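Local coordinates for SGNH hydrolase-type esterase domain-containing protein (Slackia heliotrinireducens DSM 20476, PDB 4S1P), which is of unconfirmed function but probably hydrolyses ester bonds as a member of the SGNH (GDSL-like) lipase and acylhydrolase family, at residues A[9-14]-A[68-73]; A[100-105]-A[144-149]; A[107-112]-A[164-169]. All coordinates share one frame; numbering follows the deposited sequence. Where two conformers were deposited one is given.

Interaction 1. Residues A[9-14]-A[68-73]; sequences LGNSLT and VMQEMS
Gln70 reaches with its carboxamide under the start of helix 12-15, overlapping Asn11, Leu13 and Thr14. CG lies anti to the backbone N (chi1 179°) and the chain bends at chi2, so the amide crosses the Asn11 side chain at about a right angle, the two amide planes 60° apart. OE1 is gripped by two donors: the Asn11 backbone N, 2.9 Å from Gln70 OE1 and above its carbonyl plane, and the Thr14 hydroxyl, whose OG1 lies 2.7 Å from Gln70 OE1 on a lone pair. NE2 gives one N-H to Asn11 OD1 (2.8 Å from Gln70 NE2) and the other to the carbonyl O of Glu71, which fixes the flip of the amide. A glutamine suits this buried spot because it offers acceptor and donor side by side. CB of Leu13 packs 3.6 Å from Gln70 NE2, while its CD2 meets Ser73 CB. Asn11 is the N-cap: its CG takes the crowded position between N and C (chi1 67°), so that OD1 also receives Leu13 N, 3.1 Å away and in the carbonyl plane; its ND2 is held by Ala39 O and the unknown ligand. Behind this network the backbones pair as parallel strands: Leu9 N donates to Val68 O, and Leu9 O takes Gln70 N at 2.9 Å. Gly10 fits because a CB there would clash with Gln70 OE1. Ser73 OG is hydrogen-bonded to Tyr109 OH and to the unknown ligand. Next to Asn11 stands Ser12, whose backbone N binds the ligand. A serine just past the end of parallel strand 4-10, where the chain turns into a helix, within a Gly-Asn-Ser-Leu sequence, matches the GDSL-like motif of SGNH hydrolases, in which that serine is probably the nucleophile.

Interaction 2. Residues A[100-105]-A[144-149]; sequences QPVIYG and LLADVA
Parallel pairing of strand 100-105 with the outermost strand 144-147 closes one side of the five-stranded sheet of this alpha/beta fold. The strand axes pass 4.6 Å apart at 23°, and four backbone bonds run from Leu144 N to Gly105 N. Pro101 O, which lies at their start, accepts twice: Leu144 N, 3.0 Å from Pro101 O, and Gln100 NE2, 2.9 Å from the same oxygen, each use a lone pair. Gln100 bends at chi2 (65°) to fold back this way, laying its CG and amide across the Leu144 isobutyl group at about a right angle. On one face Val102 CG1 approaches Ala146 CB at 4.4 Å, and the small Ala146 lies against Leu180 and Thr183 of helix 170-184. On the other face the packing is tight: Ile103 CG2, anti to its backbone N, presses on Leu145 CD1 at 3.5 Å. Gly105 suits its place, since a CB would crowd both Leu145 CD1 and Ala146 O. Beyond the strand, Val148 N donates to Gly105 O (3.1 Å), and Val148 CG2 rests 3.8 Å from Tyr104 CE1. Asp147 OD1 caps Ala150 N at the helix that follows. Leu144, Ala146 and Tyr104 pack against helix 170-184, whereas Ile103 and Leu145 meet helix 123-141; strand 66-69 flanks strand 100-105 on the side away from 144-147.

Interaction 3. Residues A[107-112]-A[164-169]; sequences WPYRAG and DGVHPS
Two hydrogen bonds join these loops, each ending on a main-chain carbonyl. Trp107 NE1 donates to Val166 O at 2.9 Å, with the oxygen in the indole plane, so the ring meets the loop by its edge; CG sits in the crowded position between N and C (chi1 45°). Pro168 packs along the same edge, its CD 3.9 Å from Trp107 CZ2. Arg110 N binds Gly165 O at 2.8 Å on a lone pair, while its guanidinium turns away to Asp158. Gly165 has positive phi (72°), and a CB there would press on that of Arg110. Between these bonds Val166 CG2 stands over the centre of the Tyr109 ring, 3.5 Å from the centroid, in a CH-pi contact; Tyr109 OH is satisfied by Ser73. Asp164 OD1 accepts Val166 N from above the carboxylate and His167 N on its syn lone pair, closing an Asx turn and Asx motif. Asp164 OD2 takes His167 ND1 at 2.6 Å, again syn and in the imidazole plane, and also pairs with Lys115, a charge likely to stabilise the carboxylate. An alanine at Trp107 would lose the donor to Val166 O and the edge against Pro168, and would probably let the histidine loop shift. Asp-Gly-Val-His, with aspartate and histidine three residues apart, is typical of the SGNH hydrolase active site, where the pair probably completes a triad with Ser12.

Overall arrangement
Interactions 1 and 2 belong to one sheet, in which strands 66-69 and 100-105 are neighbours: Met69 N lies 2.8 Å from Val102 O, and the Tyr104 hydroxyl ties back to helix 12-15 with OH 2.8 Å from Leu13 O. Interaction 3 sits at the end of that sheet where the strands run out into loops. It joins interaction 1 through Ser73 OG and Tyr109 OH, 2.6 Å apart, and places His167 NE2 3.0 Å from Ser12 OG, a spacing consistent with a Ser-His-Asp triad. The unknown ligand lies there, touching Asn11, Ser12 and Ser73. Interaction 2 touches interaction 3 where Val148 CG1 packs 3.8 Å from Trp107 CZ3.

Interaction 1. Residues A[9-14]-A[68-73]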
loop_
_atom_site.group_PDB
_atom_site.type_symbol
_atom_site.label_atom_id
_atom_site.label_comp_id
_atom_site.label_asym_id
_atom_site.label_seq_id
_atom_site.Cartn_x
_atom_site.Cartn_y
_atom_site.Cartn_z
ATOM N N LEU A 9 -5.103 -4.749 1.174
ATOM C CA LEU A 9 -4.394 -5.225 2.329
ATOM C C LEU A 9 -3.482 -4.103 2.816
ATOM O O LEU A 9 -2.671 -3.580 2.035
ATOM C CB LEU A 9 -3.531 -6.443 1.934
ATOM C CG LEU A 9 -4.180 -7.495 1.022
ATOM C CD1 LEU A 9 -3.163 -8.606 0.698
ATOM C CD2 LEU A 9 -5.462 -8.030 1.636
ATOM N N GLY A 10 -3.590 -3.712 4.078
ATOM C CA GLY A 10 -2.794 -2.574 4.554
ATOM C C GLY A 10 -2.996 -2.221 6.003
ATOM O O GLY A 10 -3.408 -3.064 6.811
ATOM N N ASN A 11 -2.712 -0.967 6.313
ATOM C CA ASN A 11 -2.862 -0.460 7.666
ATOM C C ASN A 11 -3.437 0.941 7.607
ATOM O O ASN A 11 -4.220 1.225 6.685
ATOM C CB ASN A 11 -1.579 -0.650 8.452
ATOM C CG ASN A 11 -0.437 0.184 7.954
ATOM O OD1 ASN A 11 -0.588 1.192 7.254
ATOM N ND2 ASN A 11 0.754 -0.227 8.350
ATOM N N SER A 12 -3.174 1.812 8.590
ATOM C CA SER A 12 -3.822 3.119 8.554
ATOM C C SER A 12 -3.449 3.963 7.328
ATOM O O SER A 12 -4.206 4.861 6.967
ATOM C CB SER A 12 -3.591 3.895 9.860
ATOM O OG SER A 12 -2.322 4.452 9.851
ATOM N N LEU A 13 -2.336 3.676 6.627
ATOM C CA LEU A 13 -2.082 4.444 5.394
ATOM C C LEU A 13 -3.126 4.147 4.318
ATOM O O LEU A 13 -3.377 4.973 3.412
ATOM C CB LEU A 13 -0.664 4.232 4.867
ATOM C CG LEU A 13 0.448 5.058 5.536
ATOM C CD1 LEU A 13 0.644 4.713 6.991
ATOM C CD2 LEU A 13 1.720 4.931 4.734
ATOM N N THR A 14 -3.746 2.978 4.420
ATOM C CA THR A 14 -4.864 2.628 3.552
ATOM C C THR A 14 -6.190 3.140 4.104
ATOM O O THR A 14 -6.971 3.704 3.354
ATOM C CB THR A 14 -4.930 1.096 3.370
ATOM O OG1 THR A 14 -3.824 0.689 2.564
ATOM C CG2 THR A 14 -6.216 0.668 2.641
ATOM N N VAL A 68 -4.759 -5.039 -3.755
ATOM C CA VAL A 68 -3.838 -3.910 -3.483
ATOM C C VAL A 68 -3.049 -4.230 -2.215
ATOM O O VAL A 68 -3.636 -4.617 -1.207
ATOM C CB VAL A 68 -4.603 -2.604 -3.295
ATOM C CG1 VAL A 68 -3.668 -1.447 -3.001
ATOM C CG2 VAL A 68 -5.438 -2.310 -4.524
HETATM N N MSE A 69 -1.724 -4.043 -2.275
HETATM C CA MSE A 69 -0.858 -4.416 -1.197
HETATM C C MSE A 69 -0.110 -3.210 -0.679
HETATM O O MSE A 69 0.631 -2.570 -1.439
HETATM C CB MSE A 69 0.174 -5.456 -1.658
HETATM C CG MSE A 69 -0.497 -6.699 -2.245
HETATM SE SE MSE A 69 0.729 -7.831 -3.263
HETATM C CE MSE A 69 1.095 -6.498 -4.673
ATOM N N GLN A 70 -0.297 -2.890 0.611
ATOM C CA GLN A 70 0.387 -1.760 1.245
ATOM C C GLN A 70 1.146 -2.229 2.481
ATOM O O GLN A 70 0.548 -2.747 3.407
ATOM C CB GLN A 70 -0.642 -0.680 1.640
ATOM C CG GLN A 70 -0.039 0.538 2.337
ATOM C CD GLN A 70 -0.454 0.651 3.782
ATOM O OE1 GLN A 70 -1.639 0.615 4.110
ATOM N NE2 GLN A 70 0.520 0.786 4.665
ATOM N N GLU A 71 2.467 -2.000 2.468
ATOM C CA GLU A 71 3.327 -2.390 3.552
ATOM C C GLU A 71 3.400 -1.305 4.624
ATOM O O GLU A 71 3.208 -0.118 4.361
ATOM C CB GLU A 71 4.739 -2.643 3.013
ATOM C CG GLU A 71 5.809 -3.096 4.023
ATOM C CD GLU A 71 5.464 -4.430 4.684
ATOM O OE1 GLU A 71 4.496 -4.484 5.488
ATOM O OE2 GLU A 71 6.161 -5.442 4.393
HETATM N N MSE A 72 3.690 -1.748 5.843
HETATM C CA MSE A 72 4.044 -0.855 6.949
HETATM C C MSE A 72 4.982 0.208 6.404
HETATM O O MSE A 72 5.900 -0.085 5.652
HETATM C CB MSE A 72 4.631 -1.714 8.078
HETATM C CG MSE A 72 4.746 -0.960 9.407
HETATM SE SE MSE A 72 6.484 -0.041 9.480
HETATM C CE MSE A 72 7.676 -1.607 9.478
ATOM N N SER A 73 4.760 1.444 6.836
ATOM C CA SER A 73 5.237 2.627 6.129
ATOM C C SER A 73 6.736 2.784 5.959
ATOM O O SER A 73 7.151 3.458 5.030
ATOM C CB SER A 73 4.674 3.910 6.777
ATOM O OG SER A 73 5.100 4.014 8.102
#

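Interaction 2. Residues A[100-105]-A[144-149]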
loop_
_atom_site.group_PDB
_atom_site.type_symbol
_atom_site.label_atom_id
_atom_site.label_comp_id
_atom_site.label_asym_id
_atom_site.label_seq_id
_atom_site.Cartn_x
_atom_site.Cartn_y
_atom_site.Cartn_z
ATOM N N GLN A 100 -5.369 -9.180 -10.482
ATOM C CA GLN A 100 -4.161 -8.432 -10.762
ATOM C C GLN A 100 -3.608 -7.779 -9.472
ATOM O O GLN A 100 -4.302 -6.984 -8.853
ATOM C CB GLN A 100 -4.441 -7.339 -11.790
ATOM C CG GLN A 100 -3.264 -6.421 -12.024
ATOM C CD GLN A 100 -2.045 -7.081 -12.637
ATOM O OE1 GLN A 100 -2.129 -7.672 -13.721
ATOM N NE2 GLN A 100 -0.888 -6.952 -11.975
ATOM N N PRO A 101 -2.386 -8.128 -9.065
ATOM C CA PRO A 101 -1.807 -7.470 -7.892
ATOM C C PRO A 101 -1.397 -6.033 -8.201
ATOM O O PRO A 101 -0.958 -5.715 -9.308
ATOM C CB PRO A 101 -0.609 -8.349 -7.539
ATOM C CG PRO A 101 -0.282 -9.105 -8.778
ATOM C CD PRO A 101 -1.555 -9.240 -9.567
ATOM N N VAL A 102 -1.551 -5.179 -7.185
ATOM C CA VAL A 102 -1.241 -3.753 -7.276
ATOM C C VAL A 102 -0.446 -3.366 -6.040
ATOM O O VAL A 102 -0.890 -3.649 -4.932
ATOM C CB VAL A 102 -2.535 -2.900 -7.352
ATOM C CG1 VAL A 102 -2.239 -1.416 -7.349
ATOM C CG2 VAL A 102 -3.345 -3.274 -8.590
ATOM N N ILE A 103 0.701 -2.719 -6.231
ATOM C CA ILE A 103 1.450 -2.204 -5.122
ATOM C C ILE A 103 0.971 -0.778 -4.829
ATOM O O ILE A 103 1.006 0.083 -5.713
ATOM C CB ILE A 103 2.960 -2.189 -5.420
ATOM C CG1 ILE A 103 3.491 -3.626 -5.504
ATOM C CG2 ILE A 103 3.724 -1.350 -4.396
ATOM C CD1 ILE A 103 4.807 -3.711 -6.224
ATOM N N TYR A 104 0.546 -0.526 -3.591
ATOM C CA TYR A 104 0.247 0.841 -3.127
ATOM C C TYR A 104 1.617 1.370 -2.672
ATOM O O TYR A 104 2.078 1.089 -1.554
ATOM C CB TYR A 104 -0.799 0.778 -2.038
ATOM C CG TYR A 104 -1.143 2.076 -1.287
ATOM C CD1 TYR A 104 -0.570 3.317 -1.583
ATOM C CD2 TYR A 104 -2.064 2.030 -0.276
ATOM C CE1 TYR A 104 -0.877 4.456 -0.813
ATOM C CE2 TYR A 104 -2.375 3.129 0.490
ATOM C CZ TYR A 104 -1.797 4.351 0.215
ATOM O OH TYR A 104 -2.081 5.443 0.996
ATOM N N GLY A 105 2.301 2.065 -3.582
ATOM C CA GLY A 105 3.623 2.600 -3.271
ATOM C C GLY A 105 3.406 3.824 -2.386
ATOM O O GLY A 105 2.701 4.749 -2.755
ATOM N N LEU A 144 1.139 -4.084 -10.729
ATOM C CA LEU A 144 1.067 -2.725 -11.152
ATOM C C LEU A 144 1.499 -1.837 -9.980
ATOM O O LEU A 144 1.172 -2.108 -8.858
ATOM C CB LEU A 144 -0.373 -2.362 -11.507
ATOM C CG LEU A 144 -1.024 -3.206 -12.576
ATOM C CD1 LEU A 144 -2.457 -2.726 -12.781
ATOM C CD2 LEU A 144 -0.183 -3.105 -13.853
ATOM N N LEU A 145 2.235 -0.783 -10.245
ATOM C CA LEU A 145 2.681 0.131 -9.194
ATOM C C LEU A 145 1.848 1.387 -9.207
ATOM O O LEU A 145 1.855 2.124 -10.201
ATOM C CB LEU A 145 4.153 0.507 -9.353
ATOM C CG LEU A 145 4.677 1.489 -8.308
ATOM C CD1 LEU A 145 4.569 0.954 -6.888
ATOM C CD2 LEU A 145 6.125 1.854 -8.596
ATOM N N ALA A 146 1.169 1.640 -8.094
ATOM C CA ALA A 146 0.536 2.938 -7.847
ATOM C C ALA A 146 1.552 3.769 -7.066
ATOM O O ALA A 146 1.706 3.557 -5.863
ATOM C CB ALA A 146 -0.757 2.732 -7.081
ATOM N N ASP A 147 2.292 4.637 -7.776
ATOM C CA ASP A 147 3.416 5.351 -7.211
ATOM C C ASP A 147 2.913 6.625 -6.581
ATOM O O ASP A 147 2.857 7.659 -7.224
ATOM C CB ASP A 147 4.437 5.606 -8.311
ATOM C CG ASP A 147 5.719 6.269 -7.830
ATOM O OD1 ASP A 147 5.766 6.709 -6.666
ATOM O OD2 ASP A 147 6.687 6.372 -8.621
ATOM N N VAL A 148 2.568 6.563 -5.300
ATOM C CA VAL A 148 2.068 7.753 -4.635
ATOM C C VAL A 148 3.226 8.668 -4.203
ATOM O O VAL A 148 3.045 9.872 -4.022
ATOM C CB VAL A 148 1.094 7.397 -3.490
ATOM C CG1 VAL A 148 0.456 8.662 -2.915
ATOM C CG2 VAL A 148 0.002 6.437 -3.983
ATOM N N ALA A 149 4.425 8.122 -4.034
ATOM C CA ALA A 149 5.559 8.953 -3.668
ATOM C C ALA A 149 5.815 10.043 -4.688
ATOM O O ALA A 149 6.210 11.152 -4.319
ATOM C CB ALA A 149 6.805 8.120 -3.482
#

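Interaction 3. Residues A[107-112]-A[164-169]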
loop_
_atom_site.group_PDB
_atom_site.type_symbol
_atom_site.label_atom_id
_atom_site.label_comp_id
_atom_site.label_asym_id
_atom_site.label_seq_id
_atom_site.Cartn_x
_atom_site.Cartn_y
_atom_site.Cartn_z
ATOM N N TRP A 107 5.207 6.775 0.542
ATOM C CA TRP A 107 6.103 7.912 0.469
ATOM C C TRP A 107 7.168 7.829 1.568
ATOM O O TRP A 107 6.929 7.253 2.635
ATOM C CB TRP A 107 5.271 9.213 0.618
ATOM C CG TRP A 107 4.297 9.103 1.717
ATOM C CD1 TRP A 107 4.528 9.326 3.037
ATOM C CD2 TRP A 107 2.938 8.677 1.612
ATOM N NE1 TRP A 107 3.407 9.053 3.769
ATOM C CE2 TRP A 107 2.413 8.643 2.914
ATOM C CE3 TRP A 107 2.115 8.268 0.540
ATOM C CZ2 TRP A 107 1.111 8.248 3.178
ATOM C CZ3 TRP A 107 0.831 7.871 0.816
ATOM C CH2 TRP A 107 0.341 7.857 2.114
ATOM N N PRO A 108 8.328 8.462 1.339
ATOM C CA PRO A 108 9.241 8.666 2.469
ATOM C C PRO A 108 8.554 9.581 3.482
ATOM O O PRO A 108 7.687 10.340 3.140
ATOM C CB PRO A 108 10.447 9.395 1.836
ATOM C CG PRO A 108 9.868 10.093 0.662
ATOM C CD PRO A 108 8.772 9.197 0.140
ATOM N N TYR A 109 8.974 9.493 4.722
ATOM C CA TYR A 109 8.473 10.384 5.742
ATOM C C TYR A 109 8.950 11.819 5.472
ATOM O O TYR A 109 9.945 12.051 4.809
ATOM C CB TYR A 109 8.996 9.940 7.086
ATOM C CG TYR A 109 8.578 8.606 7.569
ATOM C CD1 TYR A 109 7.548 7.898 6.957
ATOM C CD2 TYR A 109 9.187 8.048 8.702
ATOM C CE1 TYR A 109 7.161 6.658 7.448
ATOM C CE2 TYR A 109 8.776 6.823 9.207
ATOM C CZ TYR A 109 7.763 6.135 8.578
ATOM O OH TYR A 109 7.367 4.918 9.126
ATOM N N ARG A 110 8.209 12.781 5.995
ATOM C CA ARG A 110 8.571 14.171 5.803
ATOM C C ARG A 110 9.935 14.492 6.409
ATOM O O ARG A 110 10.243 14.094 7.522
ATOM C CB ARG A 110 7.489 15.072 6.372
ATOM C CG ARG A 110 7.824 16.524 6.169
ATOM C CD ARG A 110 6.664 17.430 6.446
ATOM N NE ARG A 110 6.958 18.806 6.061
ATOM C CZ ARG A 110 6.042 19.766 6.050
ATOM N NH1 ARG A 110 4.814 19.496 6.446
ATOM N NH2 ARG A 110 6.361 20.999 5.675
ATOM N N ALA A 111 10.781 15.176 5.633
ATOM C CA ALA A 111 12.112 15.501 6.118
ATOM C C ALA A 111 12.017 16.265 7.444
ATOM O O ALA A 111 11.203 17.187 7.614
ATOM C CB ALA A 111 12.875 16.299 5.099
ATOM N N GLY A 112 12.840 15.847 8.381
ATOM C CA GLY A 112 12.882 16.475 9.685
ATOM C C GLY A 112 11.906 15.968 10.721
ATOM O O GLY A 112 12.004 16.372 11.870
ATOM N N ASP A 164 2.311 14.316 11.950
ATOM C CA ASP A 164 3.421 13.443 12.290
ATOM C C ASP A 164 4.441 13.213 11.149
ATOM O O ASP A 164 5.490 12.603 11.384
ATOM C CB ASP A 164 2.924 12.108 12.898
ATOM C CG ASP A 164 2.272 11.150 11.871
ATOM O OD1 ASP A 164 2.075 11.506 10.682
ATOM O OD2 ASP A 164 1.934 10.032 12.319
ATOM N N GLY A 165 4.151 13.692 9.947
ATOM C CA GLY A 165 5.063 13.495 8.796
ATOM C C GLY A 165 5.101 12.069 8.251
ATOM O O GLY A 165 5.981 11.742 7.436
ATOM N N VAL A 166 4.165 11.235 8.698
ATOM C CA VAL A 166 4.094 9.815 8.290
ATOM C C VAL A 166 2.759 9.492 7.655
ATOM O O VAL A 166 2.680 9.009 6.533
ATOM C CB VAL A 166 4.308 8.868 9.485
ATOM C CG1 VAL A 166 4.056 7.411 9.085
ATOM C CG2 VAL A 166 5.723 9.012 10.025
ATOM N N HIS A 167 1.697 9.774 8.375
ATOM C CA HIS A 167 0.361 9.490 7.889
ATOM C C HIS A 167 -0.059 10.573 6.903
ATOM O O HIS A 167 0.434 11.703 6.954
ATOM C CB HIS A 167 -0.583 9.439 9.092
ATOM C CG HIS A 167 -0.341 8.247 9.968
ATOM N ND1 HIS A 167 0.565 8.246 11.004
ATOM C CD2 HIS A 167 -0.807 6.981 9.884
ATOM C CE1 HIS A 167 0.613 7.047 11.555
ATOM N NE2 HIS A 167 -0.212 6.257 10.889
ATOM N N PRO A 168 -0.977 10.232 5.996
ATOM C CA PRO A 168 -1.462 11.211 5.028
ATOM C C PRO A 168 -2.510 12.133 5.675
ATOM O O PRO A 168 -3.278 11.717 6.537
ATOM C CB PRO A 168 -2.114 10.341 3.962
ATOM C CG PRO A 168 -2.630 9.137 4.730
ATOM C CD PRO A 168 -1.617 8.906 5.843
ATOM N N SER A 169 -2.507 13.387 5.239
ATOM C CA SER A 169 -3.625 14.286 5.506
ATOM C C SER A 169 -4.813 13.844 4.657
ATOM O O SER A 169 -4.683 13.025 3.767
ATOM C CB SER A 169 -3.234 15.701 5.099
ATOM O OG SER A 169 -3.174 15.804 3.715
#